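Local coordinates for protein VIN1 (Oscarella pearsei, PDB 6BFI) that probably binds actin filaments as a sponge homolog of vinculin and may play a role in cell-cell adhesion, at residues E387-A392 against A401-K406. Numbering follows the deposited sequence.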
ATOM      1  N   GLU A 387     -30.225  11.785 -10.352  1.00 56.48           N
ATOM      2  CA  GLU A 387     -30.279  13.244 -10.344  1.00 59.24           C
ATOM      3  C   GLU A 387     -31.400  13.760 -11.241  1.00 65.26           C
ATOM      4  O   GLU A 387     -32.108  14.708 -10.880  1.00 68.52           O
ATOM      5  CB  GLU A 387     -28.936  13.832 -10.778  1.00 60.44           C
ATOM      6  CG  GLU A 387     -28.849  15.345 -10.609  1.00 65.61           C
ATOM      7  CD  GLU A 387     -27.684  15.961 -11.363  1.00 70.37           C
ATOM      8  OE1 GLU A 387     -27.450  15.572 -12.527  1.00 75.02           O
ATOM      9  OE2 GLU A 387     -27.001  16.833 -10.789  1.00 70.81           O
ATOM     10  N   ASP A 388     -31.578  13.149 -12.415  1.00 66.16           N
ATOM     11  CA  ASP A 388     -32.683  13.542 -13.284  1.00 74.11           C
ATOM     12  C   ASP A 388     -34.031  13.194 -12.668  1.00 71.97           C
ATOM     13  O   ASP A 388     -35.012  13.918 -12.877  1.00 75.57           O
ATOM     14  CB  ASP A 388     -32.541  12.883 -14.656  1.00 83.81           C
ATOM     15  CG  ASP A 388     -31.306  13.349 -15.400  1.00 91.35           C
ATOM     16  OD1 ASP A 388     -30.795  14.441 -15.076  1.00 95.56           O
ATOM     17  OD2 ASP A 388     -30.847  12.625 -16.310  1.00 93.29           O
ATOM     18  N   ALA A 389     -34.102  12.096 -11.910  1.00 68.37           N
ATOM     19  CA  ALA A 389     -35.344  11.753 -11.226  1.00 66.99           C
ATOM     20  C   ALA A 389     -35.683  12.783 -10.158  1.00 62.28           C
ATOM     21  O   ALA A 389     -36.858  13.117  -9.958  1.00 61.87           O
ATOM     22  CB  ALA A 389     -35.239  10.356 -10.614  1.00 68.23           C
ATOM     23  N   ALA A 390     -34.668  13.301  -9.464  1.00 63.66           N
ATOM     24  CA  ALA A 390     -34.909  14.341  -8.471  1.00 56.59           C
ATOM     25  C   ALA A 390     -35.337  15.652  -9.119  1.00 75.29           C
ATOM     26  O   ALA A 390     -36.081  16.428  -8.510  1.00 64.75           O
ATOM     27  CB  ALA A 390     -33.657  14.557  -7.623  1.00 53.82           C
ATOM     28  N   LEU A 391     -34.884  15.913 -10.344  1.00 60.31           N
ATOM     29  CA  LEU A 391     -35.187  17.152 -11.046  1.00 68.79           C
ATOM     30  C   LEU A 391     -36.509  17.101 -11.803  1.00 66.86           C
ATOM     31  O   LEU A 391     -36.765  17.981 -12.631  1.00 69.98           O
ATOM     32  CB  LEU A 391     -34.051  17.498 -12.012  1.00 70.20           C
ATOM     33  CG  LEU A 391     -32.732  17.932 -11.377  1.00 73.84           C
ATOM     34  CD1 LEU A 391     -31.656  18.094 -12.440  1.00 74.67           C
ATOM     35  CD2 LEU A 391     -32.917  19.224 -10.596  1.00 62.39           C
ATOM     36  N   ALA A 392     -37.345  16.100 -11.545  1.00 69.16           N
ATOM     37  CA  ALA A 392     -38.625  16.000 -12.231  1.00 74.90           C
ATOM     38  C   ALA A 392     -39.536  17.145 -11.813  1.00 81.75           C
ATOM     39  O   ALA A 392     -39.547  17.556 -10.649  1.00 82.99           O
ATOM     40  CB  ALA A 392     -39.289  14.659 -11.929  1.00 75.25           C
ATOM     41  N   ALA A 401     -42.337   7.542  -7.485  1.00 80.71           N
ATOM     42  CA  ALA A 401     -42.024   6.169  -7.866  1.00 89.68           C
ATOM     43  C   ALA A 401     -40.741   6.107  -8.688  1.00 87.72           C
ATOM     44  O   ALA A 401     -39.869   5.264  -8.438  1.00 69.28           O
ATOM     45  CB  ALA A 401     -43.194   5.559  -8.639  1.00 79.54           C
ATOM     46  N   ASN A 402     -40.611   6.997  -9.677  1.00 84.21           N
ATOM     47  CA  ASN A 402     -39.383   7.069 -10.463  1.00 77.94           C
ATOM     48  C   ASN A 402     -38.181   7.336  -9.569  1.00 73.03           C
ATOM     49  O   ASN A 402     -37.134   6.689  -9.703  1.00 74.93           O
ATOM     50  CB  ASN A 402     -39.505   8.157 -11.531  1.00 83.97           C
ATOM     51  CG  ASN A 402     -40.433   7.764 -12.663  1.00 93.22           C
ATOM     52  OD1 ASN A 402     -41.108   6.736 -12.599  1.00100.69           O
ATOM     53  ND2 ASN A 402     -40.475   8.584 -13.705  1.00 94.31           N
ATOM     54  N   PHE A 403     -38.315   8.285  -8.640  1.00 70.10           N
ATOM     55  CA  PHE A 403     -37.201   8.612  -7.759  1.00 65.19           C
ATOM     56  C   PHE A 403     -36.830   7.426  -6.877  1.00 62.73           C
ATOM     57  O   PHE A 403     -35.645   7.162  -6.647  1.00 62.45           O
ATOM     58  CB  PHE A 403     -37.542   9.828  -6.900  1.00 62.34           C
ATOM     59  CG  PHE A 403     -36.418  10.259  -6.004  1.00 57.86           C
ATOM     60  CD1 PHE A 403     -35.426  11.100  -6.476  1.00 58.85           C
ATOM     61  CD2 PHE A 403     -36.344   9.812  -4.696  1.00 55.65           C
ATOM     62  CE1 PHE A 403     -34.386  11.496  -5.658  1.00 52.10           C
ATOM     63  CE2 PHE A 403     -35.309  10.203  -3.875  1.00 53.75           C
ATOM     64  CZ  PHE A 403     -34.328  11.046  -4.358  1.00 51.75           C
ATOM     65  N   ALA A 404     -37.830   6.702  -6.370  1.00 66.58           N
ATOM     66  CA  ALA A 404     -37.553   5.535  -5.542  1.00 65.48           C
ATOM     67  C   ALA A 404     -36.813   4.467  -6.337  1.00 65.94           C
ATOM     68  O   ALA A 404     -35.809   3.912  -5.873  1.00 69.18           O
ATOM     69  CB  ALA A 404     -38.856   4.977  -4.971  1.00 64.97           C
ATOM     70  N   GLN A 405     -37.289   4.177  -7.552  1.00 70.18           N
ATOM     71  CA  GLN A 405     -36.663   3.135  -8.358  1.00 71.09           C
ATOM     72  C   GLN A 405     -35.231   3.508  -8.728  1.00 66.06           C
ATOM     73  O   GLN A 405     -34.312   2.689  -8.601  1.00 68.43           O
ATOM     74  CB  GLN A 405     -37.495   2.866  -9.611  1.00 76.69           C
ATOM     75  CG  GLN A 405     -36.946   1.736 -10.465  1.00 83.17           C
ATOM     76  CD  GLN A 405     -38.033   0.934 -11.146  1.00 91.90           C
ATOM     77  OE1 GLN A 405     -38.920   1.490 -11.795  1.00 96.19           O
ATOM     78  NE2 GLN A 405     -37.976  -0.384 -10.994  1.00 96.27           N
ATOM     79  N   LYS A 406     -35.020   4.746  -9.184  1.00 66.63           N
ATOM     80  CA  LYS A 406     -33.667   5.183  -9.520  1.00 62.41           C
ATOM     81  C   LYS A 406     -32.766   5.195  -8.293  1.00 62.34           C
ATOM     82  O   LYS A 406     -31.564   4.921  -8.401  1.00 66.84           O
ATOM     83  CB  LYS A 406     -33.700   6.568 -10.165  1.00 63.28           C
ATOM     84  CG  LYS A 406     -34.511   6.652 -11.451  1.00 67.48           C
ATOM     85  CD  LYS A 406     -33.897   5.818 -12.560  1.00 72.17           C
ATOM     86  CE  LYS A 406     -34.681   5.963 -13.856  1.00 79.55           C
ATOM     87  NZ  LYS A 406     -34.034   5.226 -14.979  1.00 83.56           N
TER
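In a helical hairpin of this vinculin-family chain, the last turn of helix 381-390 packs on the start of helix 399-427, with Ala-389 and Ala-390 packed against Phe-403. Ala-389 carries the closest backbone approach: its CA lies 5.0 Å from CA of Phe-403, a spacing that the lack of a longer side chain permits. Its methyl points at the partner helix and settles among three residues, with CB 3.9 Å from Phe-403 CA, 3.9 Å from Lys-406 CG and 4.2 Å from the carbonyl O of Asn-402. Phe-403 has CG anti to its backbone N (chi1 -178°), and the ring that follows lies beside Ala-390. There CE1 comes within 3.7 Å of Ala-390 CB, which approaches the ring obliquely, while the backbone N of Ala-390 sits at the ring edge, in plane, 3.8 Å from CD1. Lys-406 gives only the base of its chain; beyond CG it bends and carries its ammonium away from Ala-389. No hydrogen bond joins the two segments, so the grip is van der Waals packing. Ala-456, Arg-457 and Leu-460 of helix 452-460 also touch the Phe-403 side chain. An alanine in place of Phe-403 would probably open a gap beside Ala-390 and cost helix 452-460 much of its contact with this side chain. Consecutive helices that turn back and pack antiparallel are the basic unit of vinculin-family helical bundles.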